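Local coordinates for GCN5-related N-acetyltransferase (Anabaena variabilis, PDB 2OZG), which binds coenzyme A and, as a member of the GCN5-related N-acetyltransferase family, probably transfers acetyl groups to amines, perhaps those of aminoglycosides, at residues H103-I108 and D316-T321; A308-E313 and T382-G387. One frame throughout, in Å; residues are numbered along the deposited sequence.

Interaction 1 of 2, residues H103-I108 and D316-T321; sequences HTLQEI and DDLLAT
L105 and L318 reach one another with contrasting first torsions: CG of L105 stands opposite its own carbonyl carbon (chi1 -77°), whereas CG of L318 is anti to the backbone N (chi1 -176°). The two side chains then cross at about a right angle, and a single pair of methyls makes the close approach, L105 CD1 lying 3.5 Å from L318 CD2. The same L318 methyl also sits 4.2 Å from L105 CB, so one branch of the loop leucine serves the root and one end of the helix leucine. Beside this pair the bent chain of Q106 brings its amide oxygen OE1 to 3.9 Å from L319 CD2, a van der Waals contact between an exposed glutamine and a buried leucine. R289 of strand 279-290 touches L105, L318 and L319 alike, and D316 OD2 forms a salt bridge with it. The contact illustrates how a domain interface can be built from a helix and a loop without any direct hydrogen bond: helix 96-110 belongs to the coenzyme A-binding GNAT domain, and the loop after strand 308-315 to the sterol carrier protein-like region. An Asx turn helps shape the loop. D316 OD1 accepts from L318 N at 3.0 Å, on its anti side and 25° out of the carboxylate plane. A second bond, from L319 N at 3.0 Å to the same D316 OD1, extends the turn to an Asx motif; this donor stands well above the plane, on the same face as the first, and its N-H points almost straight at the oxygen. Two bonds thus grip one carboxylate oxygen and hold the backbone N of both leucines, whose CB atoms point toward the helix. The side chain of L318 also lies about 7 Å from that of I98, a coenzyme A-binding residue.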
loop_
_atom_site.group_PDB
_atom_site.type_symbol
_atom_site.label_atom_id
_atom_site.label_comp_id
_atom_site.label_asym_id
_atom_site.label_seq_id
_atom_site.Cartn_x
_atom_site.Cartn_y
_atom_site.Cartn_z
ATOM N N HIS A 103 -36.313 8.890 25.232
ATOM C CA HIS A 103 -36.352 9.658 26.474
ATOM C C HIS A 103 -35.696 10.995 26.329
ATOM O O HIS A 103 -36.224 11.973 26.793
ATOM C CB HIS A 103 -35.712 8.891 27.655
ATOM C CG HIS A 103 -36.623 7.878 28.278
ATOM N ND1 HIS A 103 -36.346 6.524 28.296
ATOM C CD2 HIS A 103 -37.814 8.025 28.922
ATOM C CE1 HIS A 103 -37.313 5.881 28.931
ATOM N NE2 HIS A 103 -38.216 6.768 29.315
ATOM N N THR A 104 -34.508 11.017 25.745
ATOM C CA THR A 104 -33.778 12.229 25.472
ATOM C C THR A 104 -34.578 13.212 24.622
ATOM O O THR A 104 -34.645 14.392 24.936
ATOM C CB THR A 104 -32.443 11.874 24.729
ATOM O OG1 THR A 104 -31.676 11.008 25.564
ATOM C CG2 THR A 104 -31.632 13.091 24.424
ATOM N N LEU A 105 -35.167 12.738 23.527
ATOM C CA LEU A 105 -36.009 13.583 22.700
ATOM C C LEU A 105 -37.185 14.175 23.472
ATOM O O LEU A 105 -37.520 15.352 23.322
ATOM C CB LEU A 105 -36.507 12.808 21.476
ATOM C CG LEU A 105 -35.519 12.605 20.363
ATOM C CD1 LEU A 105 -36.131 11.673 19.292
ATOM C CD2 LEU A 105 -35.157 13.931 19.740
ATOM N N GLN A 106 -37.815 13.366 24.308
ATOM C CA GLN A 106 -38.899 13.834 25.144
ATOM C C GLN A 106 -38.394 14.927 26.062
ATOM O O GLN A 106 -39.085 15.924 26.268
ATOM C CB GLN A 106 -39.503 12.689 25.949
ATOM C CG GLN A 106 -40.476 13.111 27.083
ATOM C CD GLN A 106 -41.773 13.833 26.599
ATOM O OE1 GLN A 106 -42.050 13.970 25.389
ATOM N NE2 GLN A 106 -42.576 14.277 27.566
ATOM N N GLU A 107 -37.192 14.769 26.615
ATOM C CA GLU A 107 -36.664 15.835 27.475
ATOM C C GLU A 107 -36.419 17.118 26.675
ATOM O O GLU A 107 -36.752 18.207 27.095
ATOM C CB GLU A 107 -35.371 15.392 28.155
ATOM C CG GLU A 107 -34.766 16.484 28.973
ATOM C CD GLU A 107 -33.522 16.063 29.723
ATOM O OE1 GLU A 107 -33.180 14.843 29.773
ATOM O OE2 GLU A 107 -32.881 16.983 30.265
ATOM N N ILE A 108 -35.826 16.996 25.498
ATOM C CA ILE A 108 -35.537 18.174 24.675
ATOM C C ILE A 108 -36.853 18.917 24.355
ATOM O O ILE A 108 -36.949 20.166 24.466
ATOM C CB ILE A 108 -34.777 17.740 23.412
ATOM C CG1 ILE A 108 -33.403 17.169 23.824
ATOM C CG2 ILE A 108 -34.604 18.895 22.438
ATOM C CD1 ILE A 108 -32.719 16.369 22.722
ATOM N N ASP A 316 -45.534 11.923 12.704
ATOM C CA ASP A 316 -44.509 11.786 13.769
ATOM C C ASP A 316 -45.071 10.744 14.718
ATOM O O ASP A 316 -46.017 11.025 15.484
ATOM C CB ASP A 316 -44.264 13.085 14.515
ATOM C CG ASP A 316 -43.073 13.028 15.426
ATOM O OD1 ASP A 316 -42.689 11.939 15.910
ATOM O OD2 ASP A 316 -42.490 14.102 15.666
ATOM N N ASP A 317 -44.474 9.571 14.690
ATOM C CA ASP A 317 -44.935 8.457 15.490
ATOM C C ASP A 317 -44.442 8.515 16.955
ATOM O O ASP A 317 -44.842 7.680 17.763
ATOM C CB ASP A 317 -44.472 7.146 14.845
ATOM C CG ASP A 317 -42.945 6.963 14.899
ATOM O OD1 ASP A 317 -42.215 7.985 14.879
ATOM O OD2 ASP A 317 -42.461 5.802 14.917
ATOM N N LEU A 318 -43.557 9.469 17.281
ATOM C CA LEU A 318 -42.994 9.597 18.632
ATOM C C LEU A 318 -43.586 10.764 19.400
ATOM O O LEU A 318 -44.004 10.615 20.535
ATOM C CB LEU A 318 -41.481 9.780 18.556
ATOM C CG LEU A 318 -40.743 9.843 19.906
ATOM C CD1 LEU A 318 -40.944 8.534 20.667
ATOM C CD2 LEU A 318 -39.268 10.157 19.758
ATOM N N LEU A 319 -43.574 11.933 18.782
ATOM C CA LEU A 319 -44.055 13.166 19.401
ATOM C C LEU A 319 -45.364 13.621 18.751
ATOM O O LEU A 319 -45.373 14.342 17.761
ATOM C CB LEU A 319 -42.963 14.237 19.339
ATOM C CG LEU A 319 -41.645 13.794 20.001
ATOM C CD1 LEU A 319 -40.538 14.820 19.784
ATOM C CD2 LEU A 319 -41.759 13.510 21.490
ATOM N N ALA A 320 -46.466 13.159 19.323
ATOM C CA ALA A 320 -47.805 13.405 18.818
ATOM C C ALA A 320 -48.127 14.853 18.453
ATOM O O ALA A 320 -48.905 15.069 17.548
ATOM C CB ALA A 320 -48.839 12.904 19.815
ATOM N N THR A 321 -47.575 15.837 19.150
ATOM C CA THR A 321 -47.865 17.244 18.800
ATOM C C THR A 321 -47.385 17.689 17.414
ATOM O O THR A 321 -47.761 18.752 16.932
ATOM C CB THR A 321 -47.261 18.225 19.834
ATOM O OG1 THR A 321 -45.839 18.131 19.812
ATOM C CG2 THR A 321 -47.806 17.934 21.252
#

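Interaction 2 of 2, residues A308-E313 and T382-G387; sequences AELHLE and TQIFAG
Strand 308-313 runs past helix 375-385 with its closest backbone approach at A308 and I384, whose CA atoms are 7.5 Å apart. This is helix-on-sheet packing in the sterol carrier protein-like domain: the strand is the middle one of a five-stranded mixed sheet, and alternation along it turns A308, L310 and L312 toward the helix while E309 points away. I384 carries much of the contact through one methyl. With CG1 beside the backbone N (chi1 -67°) and the chain extended beyond it, CD1 reaches out to lie 3.7 Å from L310 CB and 4.2 Å from A308 CB, bridging two successive inward-facing positions of the strand. L310 answers with its CD2 branch, which meets I384 CD1 at 4.2 Å and F385 CE2 at 4.1 Å. The leucine comes to the ring at its edge, near the ring plane, and the two side chains cross at about a right angle. The ring's face is used differently: CG2 of the preceding I384 sits 3.7 Å above it, over the centre, so the two branches of I384 divide their work between the strand and the phenylalanine. L310 also packs on A377 and A381, earlier on the same helix. Next to this apolar patch, Q383 NE2 donates to L304 O of the second subunit. Along the strand, E309 and H311 pair instead: H311 NE2 donates to E309 OE1 over 2.9 Å, nearly straight at 176°, with the oxygen within 2° of the imidazole plane.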
loop_
_atom_site.group_PDB
_atom_site.type_symbol
_atom_site.label_atom_id
_atom_site.label_comp_id
_atom_site.label_asym_id
_atom_site.label_seq_id
_atom_site.Cartn_x
_atom_site.Cartn_y
_atom_site.Cartn_z
ATOM N N ALA A 308 -45.393 32.991 0.411
ATOM C CA ALA A 308 -46.076 31.745 0.118
ATOM C C ALA A 308 -46.638 31.106 1.338
ATOM O O ALA A 308 -46.103 31.256 2.428
ATOM C CB ALA A 308 -45.129 30.778 -0.519
ATOM N N GLU A 309 -47.707 30.352 1.122
ATOM C CA GLU A 309 -48.339 29.577 2.148
ATOM C C GLU A 309 -48.203 28.089 1.755
ATOM O O GLU A 309 -48.714 27.667 0.719
ATOM C CB GLU A 309 -49.776 29.989 2.196
ATOM C CG GLU A 309 -50.508 29.647 3.408
ATOM C CD GLU A 309 -51.906 30.242 3.356
ATOM O OE1 GLU A 309 -52.795 29.582 2.783
ATOM O OE2 GLU A 309 -52.106 31.355 3.900
ATOM N N LEU A 310 -47.511 27.308 2.555
ATOM C CA LEU A 310 -47.348 25.899 2.258
ATOM C C LEU A 310 -48.162 25.064 3.233
ATOM O O LEU A 310 -47.989 25.191 4.440
ATOM C CB LEU A 310 -45.836 25.497 2.286
ATOM C CG LEU A 310 -45.489 24.051 1.915
ATOM C CD1 LEU A 310 -46.017 23.653 0.544
ATOM C CD2 LEU A 310 -44.009 23.877 1.968
ATOM N N HIS A 311 -49.055 24.218 2.717
ATOM C CA HIS A 311 -49.945 23.398 3.567
ATOM C C HIS A 311 -49.359 22.000 3.737
ATOM O O HIS A 311 -49.441 21.153 2.856
ATOM C CB HIS A 311 -51.378 23.351 3.002
ATOM C CG HIS A 311 -52.115 24.650 3.068
ATOM N ND1 HIS A 311 -53.454 24.725 3.369
ATOM C CD2 HIS A 311 -51.697 25.927 2.904
ATOM C CE1 HIS A 311 -53.840 25.987 3.347
ATOM N NE2 HIS A 311 -52.785 26.736 3.080
ATOM N N LEU A 312 -48.792 21.769 4.906
ATOM C CA LEU A 312 -48.051 20.541 5.221
ATOM C C LEU A 312 -48.895 19.534 5.957
ATOM O O LEU A 312 -49.854 19.900 6.677
ATOM C CB LEU A 312 -46.915 20.878 6.192
ATOM C CG LEU A 312 -45.807 21.868 5.780
ATOM C CD1 LEU A 312 -45.059 22.425 7.003
ATOM C CD2 LEU A 312 -44.832 21.130 4.867
ATOM N N GLU A 313 -48.531 18.275 5.778
ATOM C CA GLU A 313 -49.124 17.178 6.511
ATOM C C GLU A 313 -47.996 16.319 7.017
ATOM O O GLU A 313 -47.319 15.648 6.267
ATOM C CB GLU A 313 -50.089 16.370 5.666
ATOM C CG GLU A 313 -50.971 15.470 6.523
ATOM C CD GLU A 313 -52.116 14.933 5.739
ATOM O OE1 GLU A 313 -51.866 14.328 4.678
ATOM O OE2 GLU A 313 -53.267 15.139 6.170
ATOM N N THR A 382 -40.016 24.787 -2.712
ATOM C CA THR A 382 -38.710 25.053 -3.282
ATOM C C THR A 382 -38.310 26.485 -2.998
ATOM O O THR A 382 -37.178 26.745 -2.628
ATOM C CB THR A 382 -38.722 24.799 -4.798
ATOM O OG1 THR A 382 -39.094 23.454 -5.027
ATOM C CG2 THR A 382 -37.393 25.043 -5.424
ATOM N N GLN A 383 -39.257 27.403 -3.154
ATOM C CA GLN A 383 -38.997 28.811 -2.924
ATOM C C GLN A 383 -38.676 29.071 -1.442
ATOM O O GLN A 383 -37.718 29.794 -1.111
ATOM C CB GLN A 383 -40.235 29.632 -3.328
ATOM C CG GLN A 383 -40.529 29.601 -4.847
ATOM C CD GLN A 383 -41.868 30.197 -5.199
ATOM O OE1 GLN A 383 -42.753 30.282 -4.343
ATOM N NE2 GLN A 383 -42.052 30.567 -6.467
ATOM N N ILE A 384 -39.478 28.470 -0.561
ATOM C CA ILE A 384 -39.322 28.638 0.909
ATOM C C ILE A 384 -38.000 28.127 1.464
ATOM O O ILE A 384 -37.335 28.812 2.280
ATOM C CB ILE A 384 -40.499 27.948 1.660
ATOM C CG1 ILE A 384 -41.809 28.676 1.365
ATOM C CG2 ILE A 384 -40.321 27.913 3.180
ATOM C CD1 ILE A 384 -43.065 27.948 1.815
ATOM N N PHE A 385 -37.630 26.912 1.062
ATOM C CA PHE A 385 -36.481 26.241 1.706
ATOM C C PHE A 385 -35.162 26.322 0.974
ATOM O O PHE A 385 -34.196 25.746 1.430
ATOM C CB PHE A 385 -36.819 24.769 2.017
ATOM C CG PHE A 385 -37.929 24.622 3.039
ATOM C CD1 PHE A 385 -37.663 24.837 4.401
ATOM C CD2 PHE A 385 -39.206 24.251 2.649
ATOM C CE1 PHE A 385 -38.690 24.761 5.342
ATOM C CE2 PHE A 385 -40.266 24.171 3.598
ATOM C CZ PHE A 385 -39.988 24.420 4.931
ATOM N N ALA A 386 -35.117 27.079 -0.112
ATOM C CA ALA A 386 -33.900 27.219 -0.942
ATOM C C ALA A 386 -32.821 27.864 -0.109
ATOM O O ALA A 386 -33.112 28.719 0.723
ATOM C CB ALA A 386 -34.196 28.081 -2.157
ATOM N N GLY A 387 -31.579 27.457 -0.328
ATOM C CA GLY A 387 -30.500 27.992 0.448
ATOM C C GLY A 387 -29.185 27.303 0.152
ATOM O O GLY A 387 -29.134 26.307 -0.553
#

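Overall arrangement
From the N terminus, the chain first lays down the GNAT fold, in which helix 96-110 supplies residues 103-108. More than two hundred residues separate this segment from 316-321, which lies in the sterol carrier protein-like region. Strand 308-315 and the loop that follows it are used in immediate succession: residues 308-313 pack against helix 375-385, while residues 316-321 turn back to close the long loop of interaction 1. Interaction 2 closes a shorter loop within this region, with 68 residues between its segments. The two closures cross, their segments alternating along the sequence, and their centres lie 24 Å apart. One joins domains; the other packs a helix on its sheet.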